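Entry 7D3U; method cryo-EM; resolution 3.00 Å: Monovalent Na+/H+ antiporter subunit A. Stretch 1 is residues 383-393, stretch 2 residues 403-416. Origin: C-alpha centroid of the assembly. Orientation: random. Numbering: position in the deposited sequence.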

# COMPACT_ATOMS: atom_id res chain seq x y z
N SER B 383 -8.38 -59.54 -16.34
CA SER B 383 -7.83 -58.48 -15.50
C SER B 383 -8.37 -58.55 -14.08
O SER B 383 -7.62 -58.34 -13.12
N LYS B 384 -9.66 -58.85 -13.92
CA LYS B 384 -10.22 -58.93 -12.58
C LYS B 384 -9.68 -60.13 -11.81
O LYS B 384 -9.41 -60.03 -10.61
N GLU B 385 -9.51 -61.27 -12.49
CA GLU B 385 -8.94 -62.42 -11.80
C GLU B 385 -7.47 -62.21 -11.51
O GLU B 385 -6.96 -62.72 -10.51
N TRP B 386 -6.77 -61.43 -12.34
CA TRP B 386 -5.40 -61.05 -12.00
C TRP B 386 -5.37 -60.15 -10.77
O TRP B 386 -4.51 -60.31 -9.90
N MET B 387 -6.30 -59.20 -10.69
CA MET B 387 -6.39 -58.35 -9.51
C MET B 387 -6.67 -59.18 -8.26
O MET B 387 -6.11 -58.92 -7.19
N PHE B 388 -7.55 -60.17 -8.37
CA PHE B 388 -7.85 -61.03 -7.23
C PHE B 388 -6.64 -61.87 -6.84
O PHE B 388 -6.34 -62.03 -5.65
N LYS B 389 -5.93 -62.43 -7.83
CA LYS B 389 -4.71 -63.17 -7.55
C LYS B 389 -3.67 -62.29 -6.88
O LYS B 389 -2.90 -62.76 -6.03
N SER B 390 -3.63 -61.00 -7.23
CA SER B 390 -2.68 -60.08 -6.61
C SER B 390 -3.07 -59.77 -5.17
O SER B 390 -2.23 -59.82 -4.27
N MET B 391 -4.34 -59.43 -4.95
CA MET B 391 -4.78 -59.00 -3.62
C MET B 391 -4.70 -60.11 -2.58
O MET B 391 -4.71 -59.82 -1.38
N LEU B 392 -4.62 -61.37 -3.01
CA LEU B 392 -4.61 -62.47 -2.05
C LEU B 392 -3.34 -62.52 -1.22
O LEU B 392 -3.34 -63.13 -0.15
N ASP B 393 -2.26 -61.89 -1.68
CA ASP B 393 -1.01 -61.82 -0.94
C ASP B 393 -0.69 -60.39 -0.53
O ASP B 393 0.46 -59.95 -0.55
N ALA B 403 -8.69 -61.17 3.76
CA ALA B 403 -9.79 -60.23 4.01
C ALA B 403 -9.89 -59.21 2.89
O ALA B 403 -10.99 -58.79 2.51
N LEU B 404 -8.75 -58.81 2.33
CA LEU B 404 -8.78 -57.91 1.18
C LEU B 404 -9.46 -58.58 -0.01
O LEU B 404 -10.21 -57.93 -0.75
N GLY B 405 -9.23 -59.87 -0.20
CA GLY B 405 -9.91 -60.59 -1.26
C GLY B 405 -11.41 -60.70 -1.02
O GLY B 405 -12.21 -60.56 -1.94
N ALA B 406 -11.80 -60.96 0.23
CA ALA B 406 -13.21 -61.05 0.57
C ALA B 406 -13.91 -59.70 0.51
O ALA B 406 -15.14 -59.65 0.44
N LEU B 407 -13.16 -58.60 0.56
CA LEU B 407 -13.75 -57.29 0.33
C LEU B 407 -13.84 -56.97 -1.16
O LEU B 407 -14.85 -56.42 -1.63
N ALA B 408 -12.79 -57.32 -1.91
CA ALA B 408 -12.84 -57.15 -3.36
C ALA B 408 -13.93 -58.00 -3.98
O ALA B 408 -14.49 -57.63 -5.02
N VAL B 409 -14.27 -59.13 -3.36
CA VAL B 409 -15.35 -59.96 -3.89
C VAL B 409 -16.70 -59.26 -3.70
O VAL B 409 -17.57 -59.33 -4.57
N PHE B 410 -16.87 -58.55 -2.58
CA PHE B 410 -18.08 -57.75 -2.40
C PHE B 410 -18.15 -56.63 -3.43
O PHE B 410 -19.20 -56.40 -4.05
N ALA B 411 -17.04 -55.93 -3.62
CA ALA B 411 -17.02 -54.83 -4.57
C ALA B 411 -17.29 -55.32 -5.99
O ALA B 411 -18.01 -54.68 -6.76
N ALA B 412 -16.74 -56.49 -6.35
CA ALA B 412 -16.97 -57.03 -7.69
C ALA B 412 -18.39 -57.57 -7.84
O ALA B 412 -18.96 -57.50 -8.93
N THR B 413 -18.97 -58.10 -6.77
CA THR B 413 -20.39 -58.46 -6.80
C THR B 413 -21.24 -57.24 -7.13
O THR B 413 -22.09 -57.28 -8.02
N PHE B 414 -21.02 -56.14 -6.41
CA PHE B 414 -21.79 -54.94 -6.67
C PHE B 414 -21.50 -54.37 -8.06
O PHE B 414 -22.39 -53.79 -8.69
N THR B 415 -20.27 -54.54 -8.56
CA THR B 415 -19.96 -54.01 -9.89
C THR B 415 -20.63 -54.84 -10.98
O THR B 415 -21.12 -54.28 -11.97
N PHE B 416 -20.72 -56.16 -10.79
CA PHE B 416 -21.50 -56.97 -11.72
C PHE B 416 -22.97 -56.60 -11.65
O PHE B 416 -23.66 -56.54 -12.67

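The two helices run nearly antiparallel, with 154° between their N-to-C directions and axes approaching to 9.2 Å, and the side chains between them make an almost wholly apolar contact. At its centre lies Ala408, whose CB points toward the other helix and is shared by two larger side chains. Phe388 CE1 lies 3.6 Å from Ala408 CB, and Met391 SD also approaches Ala408 CB to 3.6 Å. The Phe388 CA-to-CB bond points sideways, but chi1 near -67° (m) brings the end of the ring nearer to the second helix. One turn along, Phe388 CZ meets Ala412 CB at 3.6 Å. Both methyl groups lie at the edge of the ring, near its plane, so the aromatic side chain reaches across two small residues that leave room for it.

Met391 points toward the second helix in an m, t, t conformation. This extended, unbranched chain passes Leu404, with Met391 CG 3.8 Å from Leu404 CD2, before its sulfur reaches Ala408. Leu404 also points inward, with chi1 t and chi2 p.

Near this end the closest pair of CA atoms across the two stretches is Leu392 CA and Gly405 CA, 5.7 Å apart. Leu392 starts away from the partner helix, yet its end turns back, placing Leu392 CD2 4.2 Å from Gly405 CA. Glycine suits this position: an ideal CB here would lie 2.8 Å from Leu392 CD2, a clash.

At the other end, Lys384 and Thr415 both point toward the opposing helix but meet through carbon, Lys384 CE lying 4.1 Å from Thr415 CG2. The long aliphatic part of lysine can line an apolar contact while its amine, Lys384 NZ, is hydrogen-bonded elsewhere in the structure. No hydrogen bond joins the two stretches, so even at this polar edge packing alone makes the contact.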

# COMPACT_ATOMS: atom_id res chain seq x y z
CB SER B 383 -8.14 -57.13 -16.13
OG SER B 383 -7.65 -56.08 -15.32
CB LYS B 384 -11.75 -58.98 -12.65
CG LYS B 384 -12.41 -57.61 -12.75
CD LYS B 384 -13.06 -57.22 -11.44
CE LYS B 384 -13.98 -56.02 -11.63
NZ LYS B 384 -13.24 -54.83 -12.11
CB GLU B 385 -9.17 -63.70 -12.62
CG GLU B 385 -8.31 -63.84 -13.85
CD GLU B 385 -8.33 -65.25 -14.41
OE1 GLU B 385 -7.65 -65.51 -15.43
OE2 GLU B 385 -9.02 -66.11 -13.82
CB TRP B 386 -4.74 -60.35 -13.19
CG TRP B 386 -3.74 -61.20 -13.89
CD1 TRP B 386 -3.96 -62.02 -14.95
CD2 TRP B 386 -2.36 -61.32 -13.56
NE1 TRP B 386 -2.79 -62.64 -15.31
CE2 TRP B 386 -1.79 -62.23 -14.48
CE3 TRP B 386 -1.54 -60.74 -12.59
CZ2 TRP B 386 -0.45 -62.58 -14.44
CZ3 TRP B 386 -0.20 -61.09 -12.56
CH2 TRP B 386 0.33 -62.00 -13.48
CB MET B 387 -7.48 -57.30 -9.70
CG MET B 387 -7.64 -56.36 -8.54
SD MET B 387 -8.52 -54.87 -9.03
CE MET B 387 -7.72 -54.54 -10.59
CB PHE B 388 -9.05 -61.92 -7.54
CG PHE B 388 -10.33 -61.17 -7.67
CD1 PHE B 388 -10.58 -60.05 -6.90
CD2 PHE B 388 -11.30 -61.58 -8.58
CE1 PHE B 388 -11.77 -59.36 -7.03
CE2 PHE B 388 -12.48 -60.89 -8.71
CZ PHE B 388 -12.72 -59.78 -7.93
CB LYS B 389 -4.16 -63.75 -8.85
CG LYS B 389 -2.66 -63.92 -8.92
CD LYS B 389 -2.25 -64.49 -10.27
CE LYS B 389 -0.75 -64.37 -10.50
NZ LYS B 389 0.02 -65.01 -9.40
CB SER B 390 -2.59 -58.80 -7.43
OG SER B 390 -1.70 -57.89 -6.82
CB MET B 391 -6.21 -58.47 -3.70
CG MET B 391 -6.33 -57.08 -4.29
SD MET B 391 -8.04 -56.56 -4.50
CE MET B 391 -7.82 -54.90 -5.11
CB LEU B 392 -4.80 -63.80 -2.78
CG LEU B 392 -6.24 -64.17 -3.14
CD1 LEU B 392 -6.35 -65.67 -3.34
CD2 LEU B 392 -7.20 -63.70 -2.06
CB ASP B 393 0.14 -62.43 -1.74
CG ASP B 393 0.22 -61.88 -3.15
OD1 ASP B 393 0.39 -60.66 -3.31
OD2 ASP B 393 0.12 -62.68 -4.11
CB ALA B 403 -9.60 -59.54 5.35
CB LEU B 404 -7.36 -57.49 0.80
CG LEU B 404 -7.34 -56.38 -0.24
CD1 LEU B 404 -7.99 -55.17 0.37
CD2 LEU B 404 -5.94 -56.06 -0.69
CB ALA B 406 -13.39 -61.67 1.95
CB LEU B 407 -12.94 -56.21 1.05
CG LEU B 407 -13.68 -55.46 2.16
CD1 LEU B 407 -12.78 -54.39 2.76
CD2 LEU B 407 -14.96 -54.85 1.62
CB ALA B 408 -11.48 -57.50 -3.97
CB VAL B 409 -15.32 -61.37 -3.27
CG1 VAL B 409 -16.49 -62.21 -3.72
CG2 VAL B 409 -14.02 -62.07 -3.62
CB PHE B 410 -18.10 -57.17 -0.98
CG PHE B 410 -18.86 -58.00 0.00
CD1 PHE B 410 -18.27 -59.09 0.62
CD2 PHE B 410 -20.17 -57.68 0.33
CE1 PHE B 410 -18.97 -59.85 1.54
CE2 PHE B 410 -20.87 -58.44 1.24
CZ PHE B 410 -20.27 -59.52 1.85
CB ALA B 411 -15.69 -54.08 -4.50
CB ALA B 412 -15.95 -58.11 -8.00
CB THR B 413 -20.82 -59.06 -5.47
OG1 THR B 413 -19.77 -59.90 -4.96
CG2 THR B 413 -22.08 -59.87 -5.65
CB PHE B 414 -21.53 -53.90 -5.59
CG PHE B 414 -22.11 -54.26 -4.25
CD1 PHE B 414 -23.45 -54.59 -4.13
CD2 PHE B 414 -21.32 -54.28 -3.12
CE1 PHE B 414 -23.99 -54.92 -2.91
CE2 PHE B 414 -21.86 -54.61 -1.89
CZ PHE B 414 -23.19 -54.93 -1.79
CB THR B 415 -18.44 -53.93 -10.09
OG1 THR B 415 -18.15 -53.22 -11.30
CG2 THR B 415 -17.79 -55.30 -10.18
CB PHE B 416 -21.31 -58.45 -11.43
CG PHE B 416 -22.17 -59.36 -12.27
CD1 PHE B 416 -21.75 -59.78 -13.51
CD2 PHE B 416 -23.40 -59.78 -11.81
CE1 PHE B 416 -22.54 -60.60 -14.28
CE2 PHE B 416 -24.20 -60.61 -12.57
CZ PHE B 416 -23.77 -61.02 -13.81